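Local atomic coordinates of glycosaminoglycan xylosylkinase (Hydra vulgaris, PDB entry 5XOM), a protein that probably transfers phosphate from a nucleotide to the xylose of proteoglycan linkage sugars in the secretory pathway. Residues 163-168 / 174-179; 274-279 / 309-314; 342-347 / 359-364. All blocks are in the same frame, centred on the assembly; numbering follows the deposited sequence.

Contact 1: 163-168 / 174-179; sequences EVLPVA and TTFIKD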
ATOM      1  N   GLU A 163     -10.884  32.133  -3.078  1.00 29.81           N
ATOM      2  CA  GLU A 163     -11.053  30.925  -2.277  1.00 29.52           C
ATOM      3  C   GLU A 163     -11.207  31.165  -0.785  1.00 33.11           C
ATOM      4  O   GLU A 163     -11.893  30.385  -0.125  1.00 34.64           O
ATOM      5  CB  GLU A 163      -9.861  29.981  -2.474  1.00 30.15           C
ATOM      6  CG  GLU A 163      -9.595  29.552  -3.898  1.00 31.38           C
ATOM      7  CD  GLU A 163      -8.440  28.567  -3.980  1.00 33.27           C
ATOM      8  OE1 GLU A 163      -8.656  27.368  -3.701  1.00 34.70           O
ATOM      9  OE2 GLU A 163      -7.309  28.990  -4.305  1.00 31.07           O
ATOM     10  N   VAL A 164     -10.583  32.196  -0.226  1.00 30.28           N
ATOM     11  CA  VAL A 164     -10.572  32.397   1.219  1.00 30.06           C
ATOM     12  C   VAL A 164     -11.571  33.463   1.654  1.00 34.50           C
ATOM     13  O   VAL A 164     -12.407  33.216   2.524  1.00 30.79           O
ATOM     14  CB  VAL A 164      -9.143  32.732   1.701  1.00 26.77           C
ATOM     15  CG1 VAL A 164      -9.159  33.124   3.168  1.00 24.79           C
ATOM     16  CG2 VAL A 164      -8.233  31.538   1.484  1.00 28.45           C
ATOM     17  N   LEU A 165     -11.498  34.655   1.063  1.00 33.49           N
ATOM     18  CA  LEU A 165     -12.368  35.745   1.501  1.00 36.21           C
ATOM     19  C   LEU A 165     -13.858  35.415   1.482  1.00 32.67           C
ATOM     20  O   LEU A 165     -14.543  35.765   2.457  1.00 39.16           O
ATOM     21  CB  LEU A 165     -12.095  37.006   0.669  1.00 35.68           C
ATOM     22  CG  LEU A 165     -10.820  37.782   0.985  1.00 42.65           C
ATOM     23  CD1 LEU A 165     -10.754  39.055   0.147  1.00 35.99           C
ATOM     24  CD2 LEU A 165     -10.752  38.110   2.470  1.00 46.53           C
ATOM     25  N   PRO A 166     -14.425  34.759   0.462  1.00 31.59           N
ATOM     26  CA  PRO A 166     -15.877  34.513   0.492  1.00 38.53           C
ATOM     27  C   PRO A 166     -16.326  33.480   1.518  1.00 36.81           C
ATOM     28  O   PRO A 166     -17.538  33.290   1.673  1.00 43.40           O
ATOM     29  CB  PRO A 166     -16.198  34.042  -0.938  1.00 43.17           C
ATOM     30  CG  PRO A 166     -14.907  33.755  -1.586  1.00 44.67           C
ATOM     31  CD  PRO A 166     -13.827  34.450  -0.852  1.00 34.54           C
ATOM     32  N   VAL A 167     -15.418  32.823   2.245  1.00 35.05           N
ATOM     33  CA  VAL A 167     -15.820  31.838   3.245  1.00 27.89           C
ATOM     34  C   VAL A 167     -15.083  32.087   4.550  1.00 31.71           C
ATOM     35  O   VAL A 167     -15.107  31.247   5.455  1.00 39.46           O
ATOM     36  CB  VAL A 167     -15.571  30.391   2.770  1.00 32.41           C
ATOM     37  CG1 VAL A 167     -16.378  30.072   1.516  1.00 31.28           C
ATOM     38  CG2 VAL A 167     -14.080  30.143   2.548  1.00 25.23           C
ATOM     39  N   ALA A 168     -14.437  33.244   4.669  1.00 32.24           N
ATOM     40  CA  ALA A 168     -13.618  33.521   5.839  1.00 34.72           C
ATOM     41  C   ALA A 168     -14.496  33.956   7.000  1.00 39.11           C
ATOM     42  O   ALA A 168     -15.365  34.818   6.844  1.00 39.77           O
ATOM     43  CB  ALA A 168     -12.591  34.611   5.531  1.00 28.03           C
ATOM     44  N   THR A 174     -11.169  40.142   9.281  1.00 33.70           N
ATOM     45  CA  THR A 174     -10.830  41.483   9.754  1.00 36.43           C
ATOM     46  C   THR A 174      -9.332  41.725   9.865  1.00 38.97           C
ATOM     47  O   THR A 174      -8.942  42.843  10.220  1.00 42.99           O
ATOM     48  CB  THR A 174     -11.473  41.765  11.115  1.00 43.78           C
ATOM     49  OG1 THR A 174     -10.926  40.879  12.106  1.00 46.74           O
ATOM     50  CG2 THR A 174     -12.975  41.570  11.046  1.00 48.85           C
ATOM     51  N   THR A 175      -8.481  40.739   9.576  1.00 36.94           N
ATOM     52  CA  THR A 175      -7.038  40.958   9.584  1.00 36.95           C
ATOM     53  C   THR A 175      -6.463  40.983   8.174  1.00 32.84           C
ATOM     54  O   THR A 175      -5.238  40.958   8.011  1.00 30.46           O
ATOM     55  CB  THR A 175      -6.320  39.896  10.430  1.00 32.76           C
ATOM     56  OG1 THR A 175      -6.383  38.622   9.778  1.00 28.89           O
ATOM     57  CG2 THR A 175      -6.960  39.779  11.800  1.00 31.41           C
ATOM     58  N   PHE A 176      -7.314  41.034   7.153  1.00 31.94           N
ATOM     59  CA  PHE A 176      -6.836  41.217   5.792  1.00 34.90           C
ATOM     60  C   PHE A 176      -6.523  42.684   5.541  1.00 35.43           C
ATOM     61  O   PHE A 176      -7.297  43.571   5.914  1.00 40.09           O
ATOM     62  CB  PHE A 176      -7.860  40.711   4.783  1.00 33.62           C
ATOM     63  CG  PHE A 176      -7.745  39.244   4.508  1.00 28.58           C
ATOM     64  CD1 PHE A 176      -8.301  38.318   5.370  1.00 33.21           C
ATOM     65  CD2 PHE A 176      -7.046  38.791   3.407  1.00 36.15           C
ATOM     66  CE1 PHE A 176      -8.183  36.968   5.121  1.00 37.21           C
ATOM     67  CE2 PHE A 176      -6.925  37.444   3.154  1.00 32.96           C
ATOM     68  CZ  PHE A 176      -7.494  36.532   4.008  1.00 31.05           C
ATOM     69  N   ILE A 177      -5.372  42.939   4.920  1.00 34.41           N
ATOM     70  CA  ILE A 177      -4.926  44.286   4.585  1.00 35.19           C
ATOM     71  C   ILE A 177      -4.201  44.228   3.248  1.00 35.03           C
ATOM     72  O   ILE A 177      -3.931  43.155   2.709  1.00 34.13           O
ATOM     73  CB  ILE A 177      -3.984  44.887   5.651  1.00 37.01           C
ATOM     74  CG1 ILE A 177      -2.703  44.051   5.747  1.00 34.31           C
ATOM     75  CG2 ILE A 177      -4.668  45.006   7.007  1.00 36.77           C
ATOM     76  CD1 ILE A 177      -1.668  44.636   6.685  1.00 36.40           C
ATOM     77  N   LYS A 178      -3.873  45.404   2.720  1.00 30.70           N
ATOM     78  CA  LYS A 178      -2.972  45.510   1.584  1.00 33.55           C
ATOM     79  C   LYS A 178      -1.663  46.128   2.044  1.00 35.66           C
ATOM     80  O   LYS A 178      -1.638  46.964   2.949  1.00 40.62           O
ATOM     81  CB  LYS A 178      -3.576  46.338   0.440  1.00 33.43           C
ATOM     82  CG  LYS A 178      -4.892  45.794  -0.082  1.00 35.71           C
ATOM     83  CD  LYS A 178      -5.648  46.809  -0.927  1.00 49.66           C
ATOM     84  CE  LYS A 178      -4.829  47.370  -2.063  1.00 48.44           C
ATOM     85  NZ  LYS A 178      -5.646  48.339  -2.849  1.00 43.97           N
ATOM     86  N   ASP A 179      -0.568  45.687   1.431  1.00 31.74           N
ATOM     87  CA  ASP A 179       0.737  46.258   1.715  1.00 30.77           C
ATOM     88  C   ASP A 179       0.993  47.446   0.784  1.00 34.50           C
ATOM     89  O   ASP A 179       0.139  47.831  -0.018  1.00 32.94           O
ATOM     90  CB  ASP A 179       1.817  45.173   1.640  1.00 31.71           C
ATOM     91  CG  ASP A 179       2.118  44.706   0.220  1.00 36.22           C
ATOM     92  OD1 ASP A 179       1.537  45.237  -0.755  1.00 35.19           O
ATOM     93  OD2 ASP A 179       2.944  43.781   0.080  1.00 41.90           O
TER
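Leu165 and Phe176 are the nearest residues of the two backbones, yet their CA atoms stay 8.9 Å apart, so the short helical turn at 163-168 and the strand-bearing segment 174-179 meet through side chains. The aromatic ring of Phe176 bridges the gap, and two aliphatic side chains receive it. From Leu165 comes a single methyl group, CD2, which sits almost exactly over the middle of one ring face: it is 3.6 Å from the ring centroid of Phe176 and only 4° off the ring normal. This is a CH-pi contact, and because the methyl is centred, all six ring carbons lie at nearly the same distance from it, Phe176 CG and CD1 at 3.8 Å from Leu165 CD2. The two side chains run past one another in opposite directions, which brings this one methyl of the leucine over the ring centre. Val164 joins at the far end of the phenyl group, where its CG1 comes to 3.9 Å from Phe176 CZ at a slant. That methyl is turned toward the strand because it lies opposite the backbone N about the first torsion (chi1 172°). The turn carrying both residues is closed by Val167 N donating to Val164 O over 3.0 Å. Beyond this pair of segments, the ring of Phe176 also meets that of Phe186, with planes about 35° apart, and Leu184 touches both Leu165 and Phe176. Val164 packs on Ile158, while Glu163 forms a salt bridge with Arg156. The contact thus joins the end of helix 160-164, which follows strand 153-159 at one border of the five-stranded antiparallel sheet, to strand 176-178, an outermost strand of the small three-stranded antiparallel sheet, helix 170-173 lying between them along the chain.

Contact 2: 274-279 / 309-314; sequences GNADRH and KSILSP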
ATOM      1  N   GLY A 274      17.153  20.754  11.444  1.00 25.40           N
ATOM      2  CA  GLY A 274      17.507  21.982  12.130  1.00 22.02           C
ATOM      3  C   GLY A 274      16.410  22.549  13.007  1.00 32.77           C
ATOM      4  O   GLY A 274      16.362  23.765  13.210  1.00 32.73           O
ATOM      5  N   ASN A 275      15.529  21.698  13.539  1.00 28.14           N
ATOM      6  CA  ASN A 275      14.434  22.127  14.407  1.00 25.42           C
ATOM      7  C   ASN A 275      14.919  22.075  15.849  1.00 31.32           C
ATOM      8  O   ASN A 275      14.967  21.008  16.469  1.00 28.78           O
ATOM      9  CB  ASN A 275      13.202  21.247  14.205  1.00 23.64           C
ATOM     10  CG  ASN A 275      12.083  21.563  15.197  1.00 33.29           C
ATOM     11  OD1 ASN A 275      11.260  20.706  15.522  1.00 39.62           O
ATOM     12  ND2 ASN A 275      12.028  22.799  15.659  1.00 31.48           N
ATOM     13  N   ALA A 276      15.262  23.239  16.398  1.00 25.62           N
ATOM     14  CA  ALA A 276      15.708  23.353  17.776  1.00 26.53           C
ATOM     15  C   ALA A 276      14.593  23.794  18.708  1.00 28.15           C
ATOM     16  O   ALA A 276      14.871  24.228  19.827  1.00 35.93           O
ATOM     17  CB  ALA A 276      16.884  24.318  17.872  1.00 28.90           C
ATOM     18  N   ASP A 277      13.334  23.678  18.281  1.00 29.17           N
ATOM     19  CA  ASP A 277      12.233  24.359  18.951  1.00 30.87           C
ATOM     20  C   ASP A 277      11.137  23.399  19.412  1.00 34.27           C
ATOM     21  O   ASP A 277      10.016  23.836  19.684  1.00 32.98           O
ATOM     22  CB  ASP A 277      11.652  25.409  17.997  1.00 36.93           C
ATOM     23  CG  ASP A 277      10.816  26.462  18.704  1.00 48.79           C
ATOM     24  OD1 ASP A 277      11.303  27.058  19.690  1.00 52.02           O
ATOM     25  OD2 ASP A 277       9.670  26.700  18.266  1.00 54.91           O
ATOM     26  N   ARG A 278      11.443  22.112  19.576  1.00 34.03           N
ATOM     27  CA  ARG A 278      10.455  21.179  20.116  1.00 34.07           C
ATOM     28  C   ARG A 278      10.558  21.149  21.646  1.00 37.67           C
ATOM     29  O   ARG A 278      10.981  20.173  22.264  1.00 38.44           O
ATOM     30  CB  ARG A 278      10.627  19.795  19.499  1.00 28.86           C
ATOM     31  CG  ARG A 278       9.360  18.942  19.585  1.00 33.03           C
ATOM     32  CD  ARG A 278       9.506  17.597  18.882  1.00 35.96           C
ATOM     33  NE  ARG A 278       9.889  17.736  17.478  1.00 34.83           N
ATOM     34  CZ  ARG A 278       9.030  17.901  16.477  1.00 32.55           C
ATOM     35  NH1 ARG A 278       7.728  17.956  16.720  1.00 33.47           N
ATOM     36  NH2 ARG A 278       9.472  18.011  15.230  1.00 30.98           N
ATOM     37  N   HIS A 279      10.142  22.263  22.257  1.00 36.10           N
ATOM     38  CA  HIS A 279      10.205  22.378  23.712  1.00 39.26           C
ATOM     39  C   HIS A 279       9.105  21.575  24.396  1.00 40.57           C
ATOM     40  O   HIS A 279       9.295  21.109  25.527  1.00 40.87           O
ATOM     41  CB  HIS A 279      10.138  23.852  24.129  1.00 34.95           C
ATOM     42  CG  HIS A 279       9.027  24.621  23.480  1.00 40.21           C
ATOM     43  ND1 HIS A 279       7.706  24.469  23.840  1.00 42.29           N
ATOM     44  CD2 HIS A 279       9.044  25.553  22.497  1.00 41.23           C
ATOM     45  CE1 HIS A 279       6.955  25.270  23.103  1.00 40.30           C
ATOM     46  NE2 HIS A 279       7.743  25.939  22.280  1.00 36.11           N
ATOM     47  N   LYS A 309      24.274  20.799  17.228  1.00 34.19           N
ATOM     48  CA  LYS A 309      24.420  19.465  17.807  1.00 38.76           C
ATOM     49  C   LYS A 309      23.682  19.319  19.129  1.00 37.89           C
ATOM     50  O   LYS A 309      23.390  18.193  19.530  1.00 40.68           O
ATOM     51  CB  LYS A 309      25.899  19.134  17.972  1.00 44.04           C
ATOM     52  CG  LYS A 309      26.618  18.865  16.657  1.00 44.49           C
ATOM     53  CD  LYS A 309      28.080  18.534  16.891  1.00 55.12           C
ATOM     54  CE  LYS A 309      28.799  18.265  15.581  1.00 59.09           C
ATOM     55  NZ  LYS A 309      30.266  18.024  15.757  1.00 60.32           N
ATOM     56  N   SER A 310      23.372  20.427  19.811  1.00 30.59           N
ATOM     57  CA  SER A 310      22.594  20.329  21.042  1.00 34.78           C
ATOM     58  C   SER A 310      21.237  19.671  20.819  1.00 38.76           C
ATOM     59  O   SER A 310      20.660  19.130  21.769  1.00 37.26           O
ATOM     60  CB  SER A 310      22.400  21.714  21.664  1.00 31.05           C
ATOM     61  OG  SER A 310      21.677  22.570  20.789  1.00 35.90           O
ATOM     62  N   ILE A 311      20.705  19.718  19.593  1.00 33.37           N
ATOM     63  CA  ILE A 311      19.437  19.044  19.313  1.00 32.68           C
ATOM     64  C   ILE A 311      19.559  17.544  19.545  1.00 35.85           C
ATOM     65  O   ILE A 311      18.600  16.890  19.978  1.00 32.85           O
ATOM     66  CB  ILE A 311      18.980  19.359  17.875  1.00 29.71           C
ATOM     67  CG1 ILE A 311      18.861  20.877  17.675  1.00 25.69           C
ATOM     68  CG2 ILE A 311      17.665  18.655  17.570  1.00 25.12           C
ATOM     69  CD1 ILE A 311      18.514  21.296  16.225  1.00 25.11           C
ATOM     70  N   LEU A 312      20.745  16.978  19.298  1.00 37.83           N
ATOM     71  CA  LEU A 312      20.982  15.549  19.454  1.00 39.14           C
ATOM     72  C   LEU A 312      21.216  15.135  20.901  1.00 39.45           C
ATOM     73  O   LEU A 312      21.557  13.973  21.135  1.00 40.01           O
ATOM     74  CB  LEU A 312      22.195  15.118  18.619  1.00 32.90           C
ATOM     75  CG  LEU A 312      22.034  14.863  17.127  1.00 39.11           C
ATOM     76  CD1 LEU A 312      23.402  14.562  16.544  1.00 39.16           C
ATOM     77  CD2 LEU A 312      21.043  13.730  16.846  1.00 41.16           C
ATOM     78  N   SER A 313      21.043  16.044  21.862  1.00 40.28           N
ATOM     79  CA  SER A 313      21.329  15.737  23.263  1.00 41.98           C
ATOM     80  C   SER A 313      20.673  14.460  23.780  1.00 44.56           C
ATOM     81  O   SER A 313      21.348  13.718  24.515  1.00 44.02           O
ATOM     82  CB  SER A 313      20.927  16.922  24.149  1.00 44.61           C
ATOM     83  OG  SER A 313      21.917  17.930  24.123  1.00 51.40           O
ATOM     84  N   PRO A 314      19.408  14.140  23.468  1.00 41.11           N
ATOM     85  CA  PRO A 314      18.870  12.849  23.931  1.00 40.04           C
ATOM     86  C   PRO A 314      19.699  11.665  23.472  1.00 44.17           C
ATOM     87  O   PRO A 314      19.943  10.751  24.264  1.00 40.73           O
ATOM     88  CB  PRO A 314      17.459  12.824  23.329  1.00 35.96           C
ATOM     89  CG  PRO A 314      17.094  14.255  23.199  1.00 36.22           C
ATOM     90  CD  PRO A 314      18.364  14.949  22.812  1.00 33.38           C
TER
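The flat group that Ile311 meets is the peptide unit joining Asn275 to Ala276: the terminal methyl CD1 lies over one face of it, 3.6 Å from Asn275 O and 3.8 Å from Ala276 N. Ile311 CG2, on the other branch, is on the same side but displaced toward the oxygen, at 3.7 Å from Asn275 O. Ile311 lies against main chain more than side chain, although Ala276 CB adds an apolar touch at 3.8 Å from Ile311 CD1. Ile311 CD1 also reaches back to Gly274 C at 4.0 Å. An extended second torsion (chi2 175°) carries CD1 out to this backbone. A second flat group, the His279 ring, lies away from Ile311; it has Asp277 OD1 at its edge and in its plane, and the ring of Tyr231 stands at about 90° to it.

The 3-10 turn bearing Ile311 is tied into the helix that follows. Ser310 O accepts from both Ser313 OG, at 2.9 Å, and Ser313 N, at 3.1 Å, the two donors approaching from the same face of its carbonyl plane. Arg229 bridges the two segments, bonding Ala276 O through NE and Ser310 OG through NH2. Asp277 pairs with Lys299, and Arg278 with Asp270.

Gly274, with its positive phi, is the C-prime residue of a Schellman motif that ends helix 259-273. The loop that leaves it toward strand 280-286 probably corresponds to the catalytic loop of the protein-kinase fold, as in related Fam20 kinases.

Contact 3: 342-347 / 359-364; sequences LLDKRL and DHLLAL
Leu343, Leu361 and Leu364 form the apolar part of a helix-helix packing contact between helix 339-347 and the long helix 358-382, in the region related to the protein-kinase fold. The N-to-C directions of the two short helical segments are 136° apart, an oblique, roughly antiparallel crossing, and their axes approach to 11.0 Å, a spacing filled by leucine side chains and one aspartate. The closest backbone pair is Asp344 and Leu361, whose CA atoms lie 7.7 Å apart.

Leu343 and Leu364 cross at about a right angle and touch methyl to methyl: Leu343 CD2 lies 3.4 Å from Leu364 CD1, tighter than ordinary van der Waals contact. Leu343 CG is opposite the backbone N (chi1 174°), which swings its branched end toward the partner helix. Leu343 CD2 has a looser neighbour in Leu361 CD2, at 4.2 Å, one helical turn before Leu364. Leu343 is thereby set against two residues, i and i+3, on one side of the long helix. Helix 132-144 also contributes to the surroundings: Leu144 touches Leu343, and His140 is touched by Leu347.

Polar and apolar groups meet beside this cluster, where the side chains of Asp344 and Leu361 are likewise nearly perpendicular. The two carboxylate oxygens of Asp344 have different company. OD2 is hydrogen-bonded to the hydroxyl of Tyr353, in the connection between the two helices, which would help to fix the turn of the carboxylate. The other oxygen, Asp344 OD1, rests against a methyl group, 3.6 Å from Leu361 CD1.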
ATOM      1  N   LEU A 342      17.749  11.396  -2.776  1.00 28.97           N
ATOM      2  CA  LEU A 342      16.480  10.675  -2.684  1.00 24.97           C
ATOM      3  C   LEU A 342      15.364  11.582  -2.179  1.00 25.30           C
ATOM      4  O   LEU A 342      14.216  11.467  -2.623  1.00 28.27           O
ATOM      5  CB  LEU A 342      16.632   9.456  -1.774  1.00 26.62           C
ATOM      6  CG  LEU A 342      17.591   8.367  -2.259  1.00 33.12           C
ATOM      7  CD1 LEU A 342      17.611   7.197  -1.288  1.00 34.47           C
ATOM      8  CD2 LEU A 342      17.181   7.894  -3.647  1.00 29.88           C
ATOM      9  N   LEU A 343      15.672  12.484  -1.240  1.00 26.55           N
ATOM     10  CA  LEU A 343      14.622  13.355  -0.723  1.00 25.20           C
ATOM     11  C   LEU A 343      14.132  14.319  -1.793  1.00 22.83           C
ATOM     12  O   LEU A 343      12.925  14.550  -1.921  1.00 23.70           O
ATOM     13  CB  LEU A 343      15.100  14.127   0.512  1.00 25.10           C
ATOM     14  CG  LEU A 343      14.064  15.160   0.972  1.00 24.45           C
ATOM     15  CD1 LEU A 343      12.900  14.467   1.657  1.00 18.62           C
ATOM     16  CD2 LEU A 343      14.688  16.166   1.914  1.00 24.63           C
ATOM     17  N   ASP A 344      15.045  14.883  -2.582  1.00 21.81           N
ATOM     18  CA  ASP A 344      14.607  15.861  -3.568  1.00 25.65           C
ATOM     19  C   ASP A 344      13.770  15.231  -4.670  1.00 23.66           C
ATOM     20  O   ASP A 344      12.912  15.907  -5.250  1.00 29.19           O
ATOM     21  CB  ASP A 344      15.797  16.587  -4.176  1.00 22.10           C
ATOM     22  CG  ASP A 344      15.389  17.912  -4.790  1.00 33.22           C
ATOM     23  OD1 ASP A 344      14.794  18.737  -4.067  1.00 29.32           O
ATOM     24  OD2 ASP A 344      15.619  18.123  -5.994  1.00 44.07           O
ATOM     25  N   LYS A 345      13.984  13.946  -4.965  1.00 28.59           N
ATOM     26  CA  LYS A 345      13.134  13.266  -5.941  1.00 32.70           C
ATOM     27  C   LYS A 345      11.683  13.232  -5.480  1.00 27.21           C
ATOM     28  O   LYS A 345      10.765  13.386  -6.293  1.00 28.18           O
ATOM     29  CB  LYS A 345      13.649  11.852  -6.202  1.00 34.37           C
ATOM     30  CG  LYS A 345      14.843  11.801  -7.136  1.00 42.38           C
ATOM     31  CD  LYS A 345      15.425  10.398  -7.223  1.00 54.70           C
ATOM     32  CE  LYS A 345      16.629  10.356  -8.149  1.00 56.37           C
ATOM     33  NZ  LYS A 345      17.263   9.010  -8.153  1.00 60.86           N
ATOM     34  N   ARG A 346      11.452  13.026  -4.180  1.00 24.37           N
ATOM     35  CA  ARG A 346      10.081  13.052  -3.677  1.00 24.08           C
ATOM     36  C   ARG A 346       9.537  14.467  -3.595  1.00 24.74           C
ATOM     37  O   ARG A 346       8.348  14.683  -3.851  1.00 24.84           O
ATOM     38  CB  ARG A 346      10.011  12.397  -2.301  1.00 21.88           C
ATOM     39  CG  ARG A 346      10.593  11.011  -2.256  1.00 23.37           C
ATOM     40  CD  ARG A 346      10.779  10.574  -0.819  1.00 30.14           C
ATOM     41  NE  ARG A 346      11.048   9.148  -0.698  1.00 34.70           N
ATOM     42  CZ  ARG A 346      10.313   8.311   0.025  1.00 29.97           C
ATOM     43  NH1 ARG A 346       9.259   8.756   0.695  1.00 24.55           N
ATOM     44  NH2 ARG A 346      10.631   7.026   0.078  1.00 26.90           N
ATOM     45  N   LEU A 347      10.383  15.451  -3.266  1.00 23.69           N
ATOM     46  CA  LEU A 347       9.901  16.822  -3.189  1.00 23.24           C
ATOM     47  C   LEU A 347       9.521  17.353  -4.563  1.00 23.83           C
ATOM     48  O   LEU A 347       8.684  18.253  -4.653  1.00 25.15           O
ATOM     49  CB  LEU A 347      10.959  17.738  -2.548  1.00 16.82           C
ATOM     50  CG  LEU A 347      11.436  17.409  -1.126  1.00 20.88           C
ATOM     51  CD1 LEU A 347      12.602  18.321  -0.716  1.00 17.51           C
ATOM     52  CD2 LEU A 347      10.293  17.467  -0.102  1.00 21.02           C
ATOM     53  N   ASP A 359      21.687  24.010  -0.848  1.00 24.03           N
ATOM     54  CA  ASP A 359      22.480  24.120   0.371  1.00 24.96           C
ATOM     55  C   ASP A 359      21.814  23.422   1.555  1.00 25.17           C
ATOM     56  O   ASP A 359      22.496  22.820   2.386  1.00 25.17           O
ATOM     57  CB  ASP A 359      22.749  25.598   0.715  1.00 29.62           C
ATOM     58  CG  ASP A 359      23.676  26.285  -0.291  1.00 38.08           C
ATOM     59  OD1 ASP A 359      24.595  25.639  -0.815  1.00 30.06           O
ATOM     60  OD2 ASP A 359      23.521  27.514  -0.500  1.00 37.94           O
ATOM     61  N   HIS A 360      20.486  23.510   1.665  1.00 27.21           N
ATOM     62  CA  HIS A 360      19.797  22.744   2.707  1.00 25.97           C
ATOM     63  C   HIS A 360      19.787  21.254   2.407  1.00 23.58           C
ATOM     64  O   HIS A 360      19.853  20.435   3.334  1.00 22.85           O
ATOM     65  CB  HIS A 360      18.348  23.214   2.899  1.00 19.70           C
ATOM     66  CG  HIS A 360      18.224  24.542   3.602  1.00 24.89           C
ATOM     67  ND1 HIS A 360      18.548  24.697   4.941  1.00 24.57           N
ATOM     68  CD2 HIS A 360      17.763  25.744   3.176  1.00 26.44           C
ATOM     69  CE1 HIS A 360      18.314  25.944   5.294  1.00 27.04           C
ATOM     70  NE2 HIS A 360      17.840  26.595   4.244  1.00 25.00           N
ATOM     71  N   LEU A 361      19.700  20.874   1.126  1.00 25.43           N
ATOM     72  CA  LEU A 361      19.782  19.458   0.772  1.00 27.26           C
ATOM     73  C   LEU A 361      21.124  18.879   1.196  1.00 29.26           C
ATOM     74  O   LEU A 361      21.183  17.812   1.815  1.00 25.43           O
ATOM     75  CB  LEU A 361      19.551  19.285  -0.732  1.00 22.63           C
ATOM     76  CG  LEU A 361      18.096  19.531  -1.131  1.00 22.91           C
ATOM     77  CD1 LEU A 361      17.920  19.700  -2.632  1.00 21.81           C
ATOM     78  CD2 LEU A 361      17.232  18.373  -0.615  1.00 25.38           C
ATOM     79  N   LEU A 362      22.215  19.604   0.921  1.00 25.65           N
ATOM     80  CA  LEU A 362      23.525  19.120   1.320  1.00 25.95           C
ATOM     81  C   LEU A 362      23.741  19.207   2.825  1.00 27.53           C
ATOM     82  O   LEU A 362      24.540  18.445   3.371  1.00 26.86           O
ATOM     83  CB  LEU A 362      24.618  19.884   0.560  1.00 32.97           C
ATOM     84  CG  LEU A 362      24.481  19.605  -0.940  1.00 47.18           C
ATOM     85  CD1 LEU A 362      25.361  20.537  -1.761  1.00 45.80           C
ATOM     86  CD2 LEU A 362      24.775  18.123  -1.243  1.00 48.83           C
ATOM     87  N   ALA A 363      23.045  20.108   3.515  1.00 23.11           N
ATOM     88  CA  ALA A 363      23.129  20.115   4.973  1.00 28.64           C
ATOM     89  C   ALA A 363      22.587  18.815   5.560  1.00 26.94           C
ATOM     90  O   ALA A 363      23.099  18.316   6.569  1.00 28.12           O
ATOM     91  CB  ALA A 363      22.374  21.325   5.531  1.00 22.10           C
ATOM     92  N   LEU A 364      21.540  18.262   4.936  1.00 23.50           N
ATOM     93  CA  LEU A 364      20.999  16.960   5.335  1.00 27.81           C
ATOM     94  C   LEU A 364      22.067  15.874   5.299  1.00 28.00           C
ATOM     95  O   LEU A 364      22.236  15.117   6.262  1.00 35.56           O
ATOM     96  CB  LEU A 364      19.852  16.585   4.402  1.00 22.47           C
ATOM     97  CG  LEU A 364      18.530  17.275   4.679  1.00 33.49           C
ATOM     98  CD1 LEU A 364      17.543  16.880   3.612  1.00 29.94           C
ATOM     99  CD2 LEU A 364      18.020  16.928   6.077  1.00 31.48           C
TER

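Overall arrangement
From the N terminus, the three contacts follow in series, each closing before the next opens, with no nesting or crossing. Contact 1 closes a short loop over helix 170-173 and ties the helical turn that follows the border strand 153-159 to the small three-stranded sheet. Contact 2 spans a longer excursion through strands 280-286 and 289-292, bringing the exit of helix 259-273 to the start of helix 313-318. Contact 3 closes the connection between helices 339-347 and 358-382. Contacts 2 and 3 have centres about 20 Å apart and nearest atoms about 7 Å apart; contact 1 is remote, its centre about 36 Å from that of contact 2, on opposite sides of the chain's centre.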